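Putative P450-like enzyme (Streptomyces himastatinicus ATCC 53653, PDB 5Z9J) binds heme and probably acts as a cytochrome P450 monooxygenase in bacterial secondary metabolism. Local coordinates at residues Leu368-Thr380 / Asp386-Thr397. Sequence-based numbering, arbitrary orientation.
Sequences LPTLRADPANPPT and DASGVATLPVVT
Arg372 and Val396 form an antiparallel hydrogen-bonded pair: Arg372 N gives to Val396 O at 3.0 Å, and Val396 N returns a nearly straight bond (166°) to Arg372 O. Their side chains lie side by side, and the arginine chain, bent at chi3 (34°), brings one guanidinium face over Val396 CG1, 3.6 Å from Arg372 NH1. Beyond this pair Thr370 OG1 donates in the carbonyl plane to a lone pair of Thr397 O, while Leu371 CD1 touches both Val395 CG2 and Thr397 CG2, reaching there because its CG lies anti to the backbone N (chi1 -163°). The chain then makes a type I beta turn from Asp374 to Asn377. Asp374 N donates a hydrogen bond to Pro394 O from above its carbonyl plane, and a water bridges that same oxygen to Asn377 O. The Asn377 and Pro394 side chains cross at about a right angle, Asn377 ND2 lying 3.4 Å from Pro394 CG. Replacing Pro394 with an alanine removes CG and CD, and the Asn377 amide would probably lose its support and turn more freely. The strands rejoin at a classic beta bulge, where Ala391 N and Thr392 N reach Thr380 O from the same face, at 2.6 Å and 3.3 Å. A short 2.5 Å hydrogen bond joins Thr380 OG1 to Thr392 OG1, and a second water links the latter to Pro378 O. Pro379 CB packs 3.8 Å from Leu393 CD1. Strand 122-124 pairs along the other edge of 392-396, and Asp254 accepts from Ala373 N. Val390, Leu393 and Val395 pack toward helix 125-130, Val390 and Pro379 toward helix 240-255; the other side mixes Arg372, Thr380, Thr392 and waters with Pro394 and Val396. Backbone bonds, waters and apolar packing together tie the C-terminal end of the P450 chain to the segment just after helix 350-367, at the surface and away from the heme site.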
# COMPACT_ATOMS: atom_id res chain seq x y z
N LEU A 368 -26.05 1.83 2.00
CA LEU A 368 -26.28 1.84 0.56
C LEU A 368 -26.40 0.44 0.04
O LEU A 368 -25.59 0.01 -0.76
CB LEU A 368 -25.15 2.54 -0.17
CG LEU A 368 -25.01 4.03 0.19
CD1 LEU A 368 -23.79 4.62 -0.47
CD2 LEU A 368 -26.26 4.76 -0.25
N PRO A 369 -27.43 -0.28 0.51
CA PRO A 369 -27.53 -1.70 0.18
C PRO A 369 -27.78 -1.93 -1.31
O PRO A 369 -27.59 -3.04 -1.79
CB PRO A 369 -28.72 -2.17 1.02
CG PRO A 369 -29.56 -0.95 1.18
CD PRO A 369 -28.61 0.18 1.27
N THR A 370 -28.23 -0.89 -2.01
CA THR A 370 -28.53 -0.99 -3.44
C THR A 370 -27.34 -0.58 -4.29
O THR A 370 -27.40 -0.66 -5.52
CB THR A 370 -29.74 -0.12 -3.86
OG1 THR A 370 -29.42 1.27 -3.71
CG2 THR A 370 -30.97 -0.46 -3.03
N LEU A 371 -26.25 -0.15 -3.64
CA LEU A 371 -25.04 0.26 -4.34
C LEU A 371 -24.61 -0.83 -5.33
O LEU A 371 -24.56 -2.00 -4.98
CB LEU A 371 -23.93 0.54 -3.34
CG LEU A 371 -22.76 1.35 -3.88
CD1 LEU A 371 -23.22 2.77 -4.03
CD2 LEU A 371 -21.59 1.27 -2.93
N ARG A 372 -24.36 -0.42 -6.58
CA ARG A 372 -23.93 -1.34 -7.65
C ARG A 372 -22.88 -0.70 -8.53
O ARG A 372 -22.84 0.53 -8.65
CB ARG A 372 -25.12 -1.71 -8.55
CG ARG A 372 -26.08 -2.70 -7.99
CD ARG A 372 -27.45 -2.63 -8.72
NE ARG A 372 -27.35 -2.31 -10.15
CZ ARG A 372 -27.84 -1.21 -10.71
NH1 ARG A 372 -28.46 -0.31 -9.96
NH2 ARG A 372 -27.71 -1.00 -12.02
N ALA A 373 -22.08 -1.50 -9.22
CA ALA A 373 -21.16 -0.93 -10.19
C ALA A 373 -22.00 -0.40 -11.35
O ALA A 373 -22.95 -1.05 -11.76
CB ALA A 373 -20.12 -1.97 -10.67
N ASP A 374 -21.70 0.81 -11.81
CA ASP A 374 -22.42 1.48 -12.90
C ASP A 374 -22.14 0.73 -14.19
O ASP A 374 -21.01 0.74 -14.68
CB ASP A 374 -21.98 2.95 -13.02
CG ASP A 374 -22.92 3.78 -13.94
OD1 ASP A 374 -23.79 3.18 -14.60
OD2 ASP A 374 -22.74 5.03 -14.03
N PRO A 375 -23.15 0.07 -14.76
CA PRO A 375 -22.88 -0.75 -15.96
C PRO A 375 -22.56 0.08 -17.20
O PRO A 375 -21.84 -0.38 -18.10
CB PRO A 375 -24.18 -1.54 -16.16
CG PRO A 375 -25.24 -0.86 -15.33
CD PRO A 375 -24.59 0.21 -14.48
N ALA A 376 -23.04 1.32 -17.24
CA ALA A 376 -22.76 2.18 -18.38
C ALA A 376 -21.35 2.75 -18.30
O ALA A 376 -20.82 3.23 -19.30
CB ALA A 376 -23.79 3.31 -18.44
N ASN A 377 -20.72 2.61 -17.15
CA ASN A 377 -19.46 3.28 -16.89
C ASN A 377 -18.55 2.43 -16.04
O ASN A 377 -18.50 2.61 -14.83
CB ASN A 377 -19.81 4.62 -16.22
CG ASN A 377 -18.64 5.55 -16.04
OD1 ASN A 377 -17.54 5.34 -16.55
ND2 ASN A 377 -18.89 6.65 -15.31
N PRO A 378 -17.75 1.55 -16.67
CA PRO A 378 -16.87 0.61 -15.96
C PRO A 378 -15.78 1.31 -15.17
O PRO A 378 -15.44 2.44 -15.50
CB PRO A 378 -16.23 -0.20 -17.10
CG PRO A 378 -17.20 -0.09 -18.24
CD PRO A 378 -17.78 1.29 -18.12
N PRO A 379 -15.19 0.62 -14.18
CA PRO A 379 -14.07 1.17 -13.42
C PRO A 379 -12.79 1.26 -14.25
O PRO A 379 -12.68 0.60 -15.31
CB PRO A 379 -13.86 0.17 -12.29
CG PRO A 379 -14.42 -1.20 -12.88
CD PRO A 379 -15.49 -0.79 -13.86
N THR A 380 -11.87 2.13 -13.84
CA THR A 380 -10.51 2.08 -14.36
C THR A 380 -9.58 1.62 -13.25
O THR A 380 -9.88 1.77 -12.06
CB THR A 380 -9.99 3.38 -14.91
OG1 THR A 380 -9.92 4.33 -13.85
CG2 THR A 380 -10.87 3.87 -15.99
N ASP A 386 3.10 -1.75 -9.80
CA ASP A 386 3.21 -2.57 -8.59
C ASP A 386 1.92 -2.58 -7.77
O ASP A 386 1.87 -3.04 -6.65
CB ASP A 386 4.44 -2.19 -7.74
CG ASP A 386 4.48 -0.72 -7.34
OD1 ASP A 386 3.81 0.11 -7.99
OD2 ASP A 386 5.24 -0.39 -6.41
N ALA A 387 0.85 -2.12 -8.39
CA ALA A 387 -0.45 -2.06 -7.76
C ALA A 387 -1.54 -2.67 -8.62
O ALA A 387 -1.67 -2.36 -9.81
CB ALA A 387 -0.84 -0.60 -7.41
N SER A 388 -2.35 -3.51 -7.99
CA SER A 388 -3.46 -4.08 -8.67
C SER A 388 -4.74 -3.59 -7.97
O SER A 388 -5.20 -4.14 -6.96
CB SER A 388 -3.28 -5.61 -8.65
OG SER A 388 -4.39 -6.27 -9.20
N GLY A 389 -5.36 -2.56 -8.54
CA GLY A 389 -6.60 -2.06 -7.96
C GLY A 389 -7.26 -0.98 -8.81
O GLY A 389 -6.66 -0.53 -9.76
N VAL A 390 -8.49 -0.59 -8.44
CA VAL A 390 -9.27 0.34 -9.24
C VAL A 390 -8.86 1.77 -8.86
O VAL A 390 -8.53 2.00 -7.72
CB VAL A 390 -10.78 0.16 -9.02
CG1 VAL A 390 -11.25 -1.27 -9.49
CG2 VAL A 390 -11.17 0.40 -7.58
N ALA A 391 -8.75 2.65 -9.85
CA ALA A 391 -8.50 4.10 -9.63
C ALA A 391 -9.80 4.91 -9.62
O ALA A 391 -9.90 5.98 -8.98
CB ALA A 391 -7.56 4.63 -10.71
N THR A 392 -10.79 4.38 -10.33
CA THR A 392 -12.12 4.99 -10.44
C THR A 392 -13.14 3.91 -10.29
O THR A 392 -13.01 2.84 -10.92
CB THR A 392 -12.36 5.63 -11.83
OG1 THR A 392 -12.24 4.61 -12.85
CG2 THR A 392 -11.37 6.68 -12.11
N LEU A 393 -14.17 4.15 -9.49
CA LEU A 393 -15.25 3.18 -9.45
C LEU A 393 -16.60 3.87 -9.43
O LEU A 393 -17.18 4.08 -8.34
CB LEU A 393 -15.10 2.24 -8.24
CG LEU A 393 -16.13 1.12 -8.10
CD1 LEU A 393 -16.28 0.26 -9.35
CD2 LEU A 393 -15.75 0.27 -6.88
N PRO A 394 -17.12 4.20 -10.62
CA PRO A 394 -18.48 4.76 -10.71
C PRO A 394 -19.51 3.80 -10.17
O PRO A 394 -19.53 2.59 -10.54
CB PRO A 394 -18.70 4.96 -12.21
CG PRO A 394 -17.37 5.05 -12.78
CD PRO A 394 -16.48 4.14 -11.93
N VAL A 395 -20.31 4.31 -9.24
CA VAL A 395 -21.37 3.51 -8.68
C VAL A 395 -22.73 4.17 -8.84
O VAL A 395 -22.82 5.41 -9.02
CB VAL A 395 -21.11 3.19 -7.21
CG1 VAL A 395 -19.94 2.20 -7.08
CG2 VAL A 395 -20.87 4.48 -6.43
N VAL A 396 -23.76 3.34 -8.86
CA VAL A 396 -25.12 3.84 -8.90
C VAL A 396 -25.92 3.28 -7.72
O VAL A 396 -25.74 2.13 -7.33
CB VAL A 396 -25.82 3.46 -10.23
CG1 VAL A 396 -25.76 1.96 -10.46
CG2 VAL A 396 -27.26 3.93 -10.22
N THR A 397 -26.78 4.11 -7.15
CA THR A 397 -27.71 3.72 -6.11
C THR A 397 -29.10 3.70 -6.71
O THR A 397 -29.95 2.91 -6.31
CB THR A 397 -27.68 4.67 -4.89
OG1 THR A 397 -28.12 5.96 -5.30
CG2 THR A 397 -26.28 4.77 -4.32
O HOH W 1 -18.10 1.11 -12.50
O HOH W 2 -14.24 4.55 -14.75